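Valine-pyruvate aminotransferase (PDB 3G7Q) probably transfers the amino group of L-valine to pyruvate, giving L-alanine and 3-methyl-2-oxobutanoate, with pyridoxal 5'-phosphate as cofactor. Local coordinates at residues A[50-58]-A[285-296]; A[215-226]-A[241-250]. All coordinates share one frame; numbering follows the deposited sequence. Where two conformers were deposited one is given.

In the fold
Contact 1 joins two helices near the subunit interface. Contact 2 pairs two neighbouring parallel strands of the large mixed sheet. Their centres lie about 21 Å apart. Contact 1 is about 23 Å from the centre of the chain and contact 2 about 9 Å. The two meet mainly at Leu248, just past the end of strand 242-247, where Leu248 CD2 lies 3.5 Å from Gly286 O of helix 285-295; Met290 also reaches Phe226. In this family the lysine that holds pyridoxal phosphate as a Schiff base lies shortly after such a strand; Lys250 probably fills that role. Asp219 and Tyr222 are consistent with a place at the same site, so contact 2 probably shapes it.

Contact 1 (A[50-58]-A[285-296]); sequences YFQTLLTDM and MGPAMMCEMIKR
Met58 and Met289, both selenomethionines, interlock helix 45-61 with helix 285-295 in knobs-into-holes fashion. The segments 50-58 and 285-295 cross at 101°, with axes 11.3 Å apart at closest.

Apolar packing makes up most of the contact. Met58 sits among Met285, Ala288, Met289 and Glu292. Its chain is extended as far as SE and then bends at chi3 (68°), which lays CE against Ala288 CB at 3.5 Å. Met289 is the reciprocal knob, lodged among Phe51, Leu54, Leu55 and Met58. Its CE lies 3.7 Å from Phe51 CD1, and the two side chains cross at about a right angle. Leu55 CD2 meets Met285 CE at 3.6 Å, one methyl against the other. Leu68 of the second subunit packs on both Leu55 and Met289, so this part of the packing continues into the dimer interface.

The Met-aromatic contacts of Met293 are less certain, because this residue was deposited in two conformers. In one of them its SE lies at the edge of the Phe51 ring and obliquely beside the Tyr50 ring. The hydroxyl of Tyr50 is hydrogen-bonded to Asp298.

Charged groups bind one end of the contact. Arg296 NH1 donates to Asp57 OD2 at 3.2 Å with an angle of 159°, using the anti lone pair of that oxygen. Arg296 also grips Glu292 side-on within its own segment. NE reaches OE2 at 2.8 Å, and NH2 adds a longer bond to the same oxygen. Glu292 OE1 is held by Lys63 and Gln75. The two carboxylates thus hold the guanidinium in place and probably balance its charge. Leu54 CD1 covers one face of the group, 3.5 Å above the plane and over its centre.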
loop_
_atom_site.group_PDB
_atom_site.type_symbol
_atom_site.label_atom_id
_atom_site.label_comp_id
_atom_site.label_asym_id
_atom_site.label_seq_id
_atom_site.Cartn_x
_atom_site.Cartn_y
_atom_site.Cartn_z
ATOM N N TYR A 50 -5.841 19.304 17.841
ATOM C CA TYR A 50 -7.072 18.721 17.330
ATOM C C TYR A 50 -6.945 17.203 17.195
ATOM O O TYR A 50 -7.786 16.473 17.683
ATOM C CB TYR A 50 -7.446 19.307 15.960
ATOM C CG TYR A 50 -8.682 18.654 15.412
ATOM C CD1 TYR A 50 -9.956 19.111 15.767
ATOM C CD2 TYR A 50 -8.585 17.553 14.561
ATOM C CE1 TYR A 50 -11.092 18.489 15.281
ATOM C CE2 TYR A 50 -9.710 16.920 14.094
ATOM C CZ TYR A 50 -10.957 17.388 14.438
ATOM O OH TYR A 50 -12.065 16.745 13.946
ATOM N N PHE A 51 -5.892 16.731 16.529
ATOM C CA PHE A 51 -5.717 15.274 16.364
ATOM C C PHE A 51 -5.531 14.545 17.688
ATOM O O PHE A 51 -6.015 13.410 17.853
ATOM C CB PHE A 51 -4.558 14.957 15.433
ATOM C CG PHE A 51 -4.766 15.424 13.993
ATOM C CD1 PHE A 51 -5.930 15.121 13.293
ATOM C CD2 PHE A 51 -3.758 16.068 13.315
ATOM C CE1 PHE A 51 -6.096 15.531 11.966
ATOM C CE2 PHE A 51 -3.939 16.494 11.980
ATOM C CZ PHE A 51 -5.118 16.226 11.323
ATOM N N GLN A 52 -4.820 15.159 18.632
ATOM C CA GLN A 52 -4.640 14.536 19.939
ATOM C C GLN A 52 -5.983 14.344 20.644
ATOM O O GLN A 52 -6.255 13.278 21.236
ATOM C CB GLN A 52 -3.666 15.340 20.803
ATOM C CG GLN A 52 -3.475 14.795 22.202
ATOM C CD GLN A 52 -2.907 13.373 22.236
ATOM O OE1 GLN A 52 -2.102 12.992 21.383
ATOM N NE2 GLN A 52 -3.266 12.634 23.254
ATOM N N THR A 53 -6.844 15.353 20.577
ATOM C CA THR A 53 -8.154 15.251 21.200
ATOM C C THR A 53 -9.028 14.237 20.463
ATOM O O THR A 53 -9.734 13.454 21.078
ATOM C CB THR A 53 -8.851 16.633 21.235
ATOM O OG1 THR A 53 -8.012 17.537 21.953
ATOM C CG2 THR A 53 -10.227 16.552 21.908
ATOM N N LEU A 54 -8.986 14.267 19.137
ATOM C CA LEU A 54 -9.770 13.333 18.355
ATOM C C LEU A 54 -9.356 11.886 18.663
ATOM O O LEU A 54 -10.202 11.009 18.865
ATOM C CB LEU A 54 -9.578 13.605 16.881
ATOM C CG LEU A 54 -10.373 12.735 15.921
ATOM C CD1 LEU A 54 -11.905 12.916 16.139
ATOM C CD2 LEU A 54 -9.960 13.043 14.490
ATOM N N LEU A 55 -8.057 11.646 18.681
ATOM C CA LEU A 55 -7.557 10.292 18.968
ATOM C C LEU A 55 -7.949 9.857 20.366
ATOM O O LEU A 55 -8.317 8.699 20.593
ATOM C CB LEU A 55 -6.045 10.258 18.775
ATOM C CG LEU A 55 -5.598 10.306 17.305
ATOM C CD1 LEU A 55 -4.103 10.609 17.214
ATOM C CD2 LEU A 55 -5.948 8.974 16.555
ATOM N N THR A 56 -7.877 10.783 21.322
ATOM C CA THR A 56 -8.278 10.475 22.687
ATOM C C THR A 56 -9.737 10.040 22.713
ATOM O O THR A 56 -10.077 9.015 23.335
ATOM C CB THR A 56 -8.012 11.666 23.634
ATOM O OG1 THR A 56 -6.592 11.900 23.700
ATOM C CG2 THR A 56 -8.577 11.393 25.035
ATOM N N ASP A 57 -10.606 10.771 22.023
ATOM C CA ASP A 57 -12.031 10.411 21.984
ATOM C C ASP A 57 -12.272 9.067 21.309
ATOM O O ASP A 57 -13.076 8.262 21.774
ATOM C CB ASP A 57 -12.844 11.450 21.214
ATOM C CG ASP A 57 -12.886 12.809 21.901
ATOM O OD1 ASP A 57 -12.592 12.913 23.107
ATOM O OD2 ASP A 57 -13.220 13.778 21.210
HETATM N N MSE A 58 -11.578 8.853 20.190
HETATM C CA MSE A 58 -11.725 7.616 19.419
HETATM C C MSE A 58 -11.225 6.388 20.156
HETATM O O MSE A 58 -11.840 5.332 20.050
HETATM C CB MSE A 58 -11.044 7.746 18.053
HETATM C CG MSE A 58 -11.731 8.739 17.141
HETATM SE SE MSE A 58 -10.802 8.934 15.458
HETATM C CE MSE A 58 -11.150 7.088 14.682
HETATM N N MSE A 285 -6.964 3.319 10.300
HETATM C CA MSE A 285 -6.979 4.510 11.133
HETATM C C MSE A 285 -7.331 5.798 10.337
HETATM O O MSE A 285 -8.148 6.602 10.788
HETATM C CB MSE A 285 -5.651 4.626 11.857
HETATM C CG MSE A 285 -5.748 5.339 13.153
HETATM SE SE MSE A 285 -6.866 4.395 14.472
HETATM C CE MSE A 285 -7.303 5.915 15.131
ATOM N N GLY A 286 -6.746 5.942 9.149
ATOM C CA GLY A 286 -7.030 7.089 8.258
ATOM C C GLY A 286 -8.506 7.201 7.926
ATOM O O GLY A 286 -9.122 8.229 8.228
ATOM N N PRO A 287 -9.074 6.169 7.282
ATOM C CA PRO A 287 -10.503 6.197 7.013
ATOM C C PRO A 287 -11.376 6.467 8.238
ATOM O O PRO A 287 -12.353 7.223 8.121
ATOM C CB PRO A 287 -10.787 4.808 6.438
ATOM C CG PRO A 287 -9.481 4.360 5.872
ATOM C CD PRO A 287 -8.425 4.975 6.714
ATOM N N ALA A 288 -11.030 5.896 9.398
ATOM C CA ALA A 288 -11.836 6.094 10.602
ATOM C C ALA A 288 -11.768 7.549 11.055
ATOM O O ALA A 288 -12.796 8.152 11.414
ATOM C CB ALA A 288 -11.400 5.128 11.742
HETATM N N MSE A 289 -10.574 8.122 11.025
HETATM C CA MSE A 289 -10.408 9.524 11.399
HETATM C C MSE A 289 -11.169 10.436 10.451
HETATM O O MSE A 289 -11.792 11.398 10.890
HETATM C CB MSE A 289 -8.929 9.910 11.434
HETATM C CG MSE A 289 -8.212 9.226 12.593
HETATM SE SE MSE A 289 -6.343 9.614 12.533
HETATM C CE MSE A 289 -6.314 11.432 13.334
HETATM N N MSE A 290 -11.111 10.147 9.155
HETATM C CA MSE A 290 -11.863 10.936 8.175
HETATM C C MSE A 290 -13.361 10.843 8.415
HETATM O O MSE A 290 -14.060 11.853 8.363
HETATM C CB MSE A 290 -11.594 10.464 6.756
HETATM C CG MSE A 290 -10.261 10.860 6.213
HETATM SE SE MSE A 290 -10.273 10.647 4.271
HETATM C CE MSE A 290 -11.488 11.557 3.959
ATOM N N CYS A 291 -13.858 9.635 8.665
ATOM C CA CYS A 291 -15.285 9.473 8.940
ATOM C C CYS A 291 -15.711 10.359 10.108
ATOM O O CYS A 291 -16.743 11.035 10.059
ATOM C CB CYS A 291 -15.653 8.035 9.285
ATOM S SG CYS A 291 -15.821 6.914 7.923
ATOM N N GLU A 292 -14.895 10.349 11.156
ATOM C CA GLU A 292 -15.175 11.117 12.350
ATOM C C GLU A 292 -15.119 12.612 12.074
ATOM O O GLU A 292 -15.999 13.352 12.524
ATOM C CB GLU A 292 -14.189 10.724 13.452
ATOM C CG GLU A 292 -14.581 11.086 14.843
ATOM C CD GLU A 292 -15.918 10.468 15.288
ATOM O OE1 GLU A 292 -16.316 9.359 14.854
ATOM O OE2 GLU A 292 -16.588 11.160 16.055
HETATM N N MSE A 293 -14.096 13.066 11.342
HETATM C CA MSE A 293 -13.992 14.488 11.018
HETATM C C MSE A 293 -15.173 14.955 10.168
HETATM O O MSE A 293 -15.685 16.063 10.365
HETATM C CB MSE A 293 -12.661 14.813 10.315
HETATM C CG MSE A 293 -11.474 14.692 11.248
HETATM SE SE MSE A 293 -9.822 15.229 10.410
HETATM C CE MSE A 293 -9.671 13.741 9.251
ATOM N N ILE A 294 -15.614 14.115 9.234
ATOM C CA ILE A 294 -16.765 14.463 8.381
ATOM C C ILE A 294 -18.040 14.533 9.221
ATOM O O ILE A 294 -18.819 15.483 9.108
ATOM C CB ILE A 294 -16.928 13.470 7.224
ATOM C CG1 ILE A 294 -15.786 13.659 6.232
ATOM C CG2 ILE A 294 -18.284 13.662 6.522
ATOM C CD1 ILE A 294 -15.639 12.533 5.228
ATOM N N LYS A 295 -18.233 13.538 10.077
ATOM C CA LYS A 295 -19.387 13.492 10.998
ATOM C C LYS A 295 -19.456 14.706 11.917
ATOM O O LYS A 295 -20.536 15.236 12.177
ATOM C CB LYS A 295 -19.299 12.227 11.849
ATOM C CG LYS A 295 -20.409 12.025 12.851
ATOM C CD LYS A 295 -20.210 10.715 13.628
ATOM N N ARG A 296 -18.295 15.157 12.397
ATOM C CA ARG A 296 -18.228 16.309 13.278
ATOM C C ARG A 296 -18.217 17.650 12.534
ATOM O O ARG A 296 -18.152 18.699 13.177
ATOM C CB ARG A 296 -16.984 16.219 14.149
ATOM C CG ARG A 296 -16.945 15.004 15.044
ATOM C CD ARG A 296 -15.671 14.956 15.828
ATOM N NE ARG A 296 -15.675 13.762 16.676
ATOM C CZ ARG A 296 -14.967 13.623 17.796
ATOM N NH1 ARG A 296 -14.210 14.612 18.273
ATOM N NH2 ARG A 296 -15.051 12.488 18.473
#

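Contact 2 (A[215-226]-A[241-250]); sequences PLVIDNAYGVPF and NIILCMSLSK
Phe226 places its ring CG between its backbone N and carbonyl carbon (chi1 59°), while Met246, a selenomethionine, bends at chi3 (84°) to bring its CE over that ring. Met246 CE stands 3.7 Å from the centroid of the Phe226 ring, a CH-pi contact close to the ring normal. Pro225, preceded by a cis peptide bond, also touches this methyl: its CD lies 3.4 Å from Met246 CE, tighter than a usual carbon contact.

The strands run parallel, 16° apart, in the seven-stranded sheet of the large domain of a class I aminotransferase (fold type I). Their backbone ladder starts with Leu216 N to Asn241 O. Ile243 N then donates to Leu216 O, and Ile218 N to Ile243 O at 2.8 Å. Cys245 N follows to Ile218 O, and Asn220 N ends the series at Cys245 O, 2.7 Å away. Val217, Asp219, Ile243 and Cys245 share one face. Pro215 CB meets Ile243 CD1 at 3.6 Å.

Beyond the ladder, water 2 donates to Ala221 O and Ser247 O and accepts from Lys250 N, linking the loop after strand 216-219 to the end of strand 242-247 and the 3-10 turn. Asp219 OD1 accepts from Ala221 N in an Asx turn. The Lys250 chain crosses the Tyr222 ring at a slant, with CG 4.2 Å from the ring centroid in an off-centre CH-pi contact. Lys250 NZ bonds to Gly39 O. Asp219, Tyr222 and Lys250 probably line the cofactor site.

In the sheet, strand 181-187 flanks strand 216-219 and strand 259-262 flanks strand 242-247. Helix 107-118 packs on Val217, Asp219 and Ile243.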
loop_
_atom_site.group_PDB
_atom_site.type_symbol
_atom_site.label_atom_id
_atom_site.label_comp_id
_atom_site.label_asym_id
_atom_site.label_seq_id
_atom_site.Cartn_x
_atom_site.Cartn_y
_atom_site.Cartn_z
ATOM N N PRO A 215 -9.299 9.870 -20.346
ATOM C CA PRO A 215 -9.574 10.584 -19.100
ATOM C C PRO A 215 -8.668 11.767 -18.824
ATOM O O PRO A 215 -7.507 11.790 -19.257
ATOM C CB PRO A 215 -9.288 9.535 -18.017
ATOM C CG PRO A 215 -8.325 8.572 -18.657
ATOM C CD PRO A 215 -8.682 8.548 -20.112
ATOM N N LEU A 216 -9.206 12.726 -18.081
ATOM C CA LEU A 216 -8.422 13.841 -17.559
ATOM C C LEU A 216 -8.236 13.542 -16.091
ATOM O O LEU A 216 -9.202 13.494 -15.355
ATOM C CB LEU A 216 -9.139 15.171 -17.718
ATOM C CG LEU A 216 -8.477 16.397 -17.083
ATOM C CD1 LEU A 216 -7.030 16.566 -17.571
ATOM C CD2 LEU A 216 -9.352 17.671 -17.331
ATOM N N VAL A 217 -6.989 13.330 -15.680
ATOM C CA VAL A 217 -6.673 12.953 -14.319
ATOM C C VAL A 217 -6.163 14.197 -13.610
ATOM O O VAL A 217 -5.248 14.858 -14.111
ATOM C CB VAL A 217 -5.608 11.824 -14.294
ATOM C CG1 VAL A 217 -5.340 11.378 -12.869
ATOM C CG2 VAL A 217 -6.072 10.624 -15.141
ATOM N N ILE A 218 -6.774 14.529 -12.472
ATOM C CA ILE A 218 -6.403 15.708 -11.680
ATOM C C ILE A 218 -5.991 15.303 -10.264
ATOM O O ILE A 218 -6.779 14.739 -9.507
ATOM C CB ILE A 218 -7.542 16.749 -11.583
ATOM C CG1 ILE A 218 -8.080 17.091 -12.979
ATOM C CG2 ILE A 218 -7.036 17.999 -10.842
ATOM C CD1 ILE A 218 -9.364 17.989 -13.000
ATOM N N ASP A 219 -4.737 15.560 -9.929
ATOM C CA ASP A 219 -4.237 15.287 -8.606
ATOM C C ASP A 219 -4.574 16.500 -7.717
ATOM O O ASP A 219 -4.018 17.586 -7.914
ATOM C CB ASP A 219 -2.750 15.047 -8.630
ATOM C CG ASP A 219 -2.230 14.570 -7.282
ATOM O OD1 ASP A 219 -3.008 14.561 -6.303
ATOM O OD2 ASP A 219 -1.061 14.167 -7.230
ATOM N N ASN A 220 -5.476 16.281 -6.751
ATOM C CA ASN A 220 -6.024 17.306 -5.837
ATOM C C ASN A 220 -5.505 17.059 -4.406
ATOM O O ASN A 220 -6.183 17.409 -3.441
ATOM C CB ASN A 220 -7.538 17.223 -5.875
ATOM C CG ASN A 220 -8.282 18.446 -5.289
ATOM O OD1 ASN A 220 -9.065 18.327 -4.340
ATOM N ND2 ASN A 220 -8.064 19.583 -5.869
ATOM N N ALA A 221 -4.287 16.555 -4.266
ATOM C CA ALA A 221 -3.677 16.338 -2.935
ATOM C C ALA A 221 -3.610 17.584 -2.053
ATOM O O ALA A 221 -3.605 17.453 -0.820
ATOM C CB ALA A 221 -2.270 15.735 -3.057
ATOM N N TYR A 222 -3.531 18.773 -2.661
ATOM C CA TYR A 222 -3.419 20.007 -1.916
ATOM C C TYR A 222 -4.625 20.916 -2.009
ATOM O O TYR A 222 -4.648 21.950 -1.362
ATOM C CB TYR A 222 -2.181 20.809 -2.400
ATOM C CG TYR A 222 -0.886 20.109 -2.108
ATOM C CD1 TYR A 222 -0.265 20.236 -0.865
ATOM C CD2 TYR A 222 -0.286 19.302 -3.050
ATOM C CE1 TYR A 222 0.902 19.592 -0.594
ATOM C CE2 TYR A 222 0.896 18.658 -2.778
ATOM C CZ TYR A 222 1.467 18.806 -1.539
ATOM O OH TYR A 222 2.627 18.182 -1.254
ATOM N N GLY A 223 -5.619 20.537 -2.797
ATOM C CA GLY A 223 -6.734 21.414 -3.080
ATOM C C GLY A 223 -7.964 21.306 -2.186
ATOM O O GLY A 223 -7.911 20.809 -1.072
ATOM N N VAL A 224 -9.048 21.847 -2.712
ATOM C CA VAL A 224 -10.346 21.942 -2.069
ATOM C C VAL A 224 -11.131 20.686 -2.362
ATOM O O VAL A 224 -11.063 20.187 -3.468
ATOM C CB VAL A 224 -11.061 23.204 -2.657
ATOM C CG1 VAL A 224 -12.537 23.101 -2.586
ATOM C CG2 VAL A 224 -10.504 24.465 -1.996
ATOM N N PRO A 225 -11.978 20.232 -1.429
ATOM C CA PRO A 225 -12.336 20.765 -0.128
ATOM C C PRO A 225 -11.356 20.482 1.015
ATOM O O PRO A 225 -11.474 21.117 2.045
ATOM C CB PRO A 225 -13.702 20.103 0.153
ATOM C CG PRO A 225 -13.646 18.851 -0.597
ATOM C CD PRO A 225 -12.847 19.106 -1.808
ATOM N N PHE A 226 -10.427 19.539 0.837
ATOM C CA PHE A 226 -9.389 19.263 1.839
ATOM C C PHE A 226 -8.136 18.799 1.113
ATOM O O PHE A 226 -8.233 18.030 0.172
ATOM C CB PHE A 226 -9.841 18.220 2.870
ATOM C CG PHE A 226 -10.214 16.903 2.278
ATOM C CD1 PHE A 226 -9.266 15.919 2.096
ATOM C CD2 PHE A 226 -11.524 16.657 1.897
ATOM C CE1 PHE A 226 -9.613 14.706 1.518
ATOM C CE2 PHE A 226 -11.865 15.461 1.343
ATOM C CZ PHE A 226 -10.918 14.494 1.152
ATOM N N ASN A 241 -15.819 12.033 -17.043
ATOM C CA ASN A 241 -14.553 11.788 -17.747
ATOM C C ASN A 241 -13.346 12.291 -16.952
ATOM O O ASN A 241 -12.221 12.329 -17.467
ATOM C CB ASN A 241 -14.540 12.443 -19.122
ATOM C CG ASN A 241 -13.465 11.872 -20.039
ATOM O OD1 ASN A 241 -13.311 10.670 -20.120
ATOM N ND2 ASN A 241 -12.731 12.733 -20.736
ATOM N N ILE A 242 -13.577 12.719 -15.718
ATOM C CA ILE A 242 -12.488 13.193 -14.872
ATOM C C ILE A 242 -12.197 12.168 -13.785
ATOM O O ILE A 242 -13.102 11.535 -13.243
ATOM C CB ILE A 242 -12.787 14.567 -14.277
ATOM C CG1 ILE A 242 -12.746 15.601 -15.404
ATOM C CG2 ILE A 242 -11.747 14.921 -13.195
ATOM C CD1 ILE A 242 -13.062 16.948 -15.000
ATOM N N ILE A 243 -10.918 11.971 -13.516
ATOM C CA ILE A 243 -10.461 11.104 -12.436
ATOM C C ILE A 243 -9.772 12.049 -11.458
ATOM O O ILE A 243 -8.772 12.656 -11.799
ATOM C CB ILE A 243 -9.499 10.011 -12.914
ATOM C CG1 ILE A 243 -10.141 9.145 -14.033
ATOM C CG2 ILE A 243 -9.087 9.096 -11.733
ATOM C CD1 ILE A 243 -9.158 8.154 -14.657
ATOM N N LEU A 244 -10.300 12.143 -10.242
ATOM C CA LEU A 244 -9.816 13.089 -9.242
ATOM C C LEU A 244 -9.160 12.357 -8.077
ATOM O O LEU A 244 -9.828 11.552 -7.431
ATOM C CB LEU A 244 -11.020 13.915 -8.783
ATOM C CG LEU A 244 -10.930 14.999 -7.716
ATOM C CD1 LEU A 244 -9.837 15.961 -8.068
ATOM C CD2 LEU A 244 -12.302 15.699 -7.623
ATOM N N CYS A 245 -7.883 12.655 -7.790
ATOM C CA CYS A 245 -7.146 11.989 -6.715
ATOM C C CYS A 245 -7.023 12.937 -5.538
ATOM O O CYS A 245 -6.592 14.081 -5.707
ATOM C CB CYS A 245 -5.764 11.564 -7.174
ATOM S SG CYS A 245 -5.862 10.419 -8.586
HETATM N N MSE A 246 -7.415 12.459 -4.360
HETATM C CA MSE A 246 -7.341 13.225 -3.129
HETATM C C MSE A 246 -6.572 12.405 -2.109
HETATM O O MSE A 246 -6.324 11.217 -2.305
HETATM C CB MSE A 246 -8.745 13.598 -2.635
HETATM C CG MSE A 246 -9.538 14.445 -3.651
HETATM SE SE MSE A 246 -11.262 14.924 -2.906
HETATM C CE MSE A 246 -10.377 16.712 -1.827
ATOM N N SER A 247 -6.213 13.024 -1.000
ATOM C CA SER A 247 -5.413 12.336 -0.005
ATOM C C SER A 247 -5.618 12.953 1.349
ATOM O O SER A 247 -5.979 14.105 1.458
ATOM C CB SER A 247 -3.929 12.455 -0.395
ATOM O OG SER A 247 -3.084 11.844 0.582
ATOM N N LEU A 248 -5.396 12.166 2.385
ATOM C CA LEU A 248 -5.471 12.651 3.756
ATOM C C LEU A 248 -4.131 13.186 4.272
ATOM O O LEU A 248 -4.101 13.961 5.207
ATOM C CB LEU A 248 -5.904 11.475 4.623
ATOM C CG LEU A 248 -6.341 11.661 6.056
ATOM C CD1 LEU A 248 -7.422 12.714 6.211
ATOM C CD2 LEU A 248 -6.836 10.271 6.540
ATOM N N SER A 249 -3.027 12.825 3.641
ATOM C CA SER A 249 -1.707 13.125 4.214
ATOM C C SER A 249 -1.392 14.597 4.406
ATOM O O SER A 249 -0.852 14.985 5.453
ATOM C CB SER A 249 -0.595 12.472 3.385
ATOM O OG SER A 249 -0.428 13.129 2.164
ATOM N N LYS A 250 -1.792 15.439 3.457
ATOM C CA LYS A 250 -1.462 16.866 3.548
ATOM C C LYS A 250 -2.359 17.620 4.547
ATOM O O LYS A 250 -2.174 18.822 4.776
ATOM C CB LYS A 250 -1.381 17.498 2.164
ATOM C CG LYS A 250 -0.533 16.684 1.152
ATOM C CD LYS A 250 0.926 16.448 1.586
ATOM C CE LYS A 250 1.628 15.502 0.615
ATOM N NZ LYS A 250 3.030 15.300 1.017
HETATM O O HOH W 1 -6.803 15.913 -1.185
HETATM O O HOH W 2 -3.648 15.647 1.156
#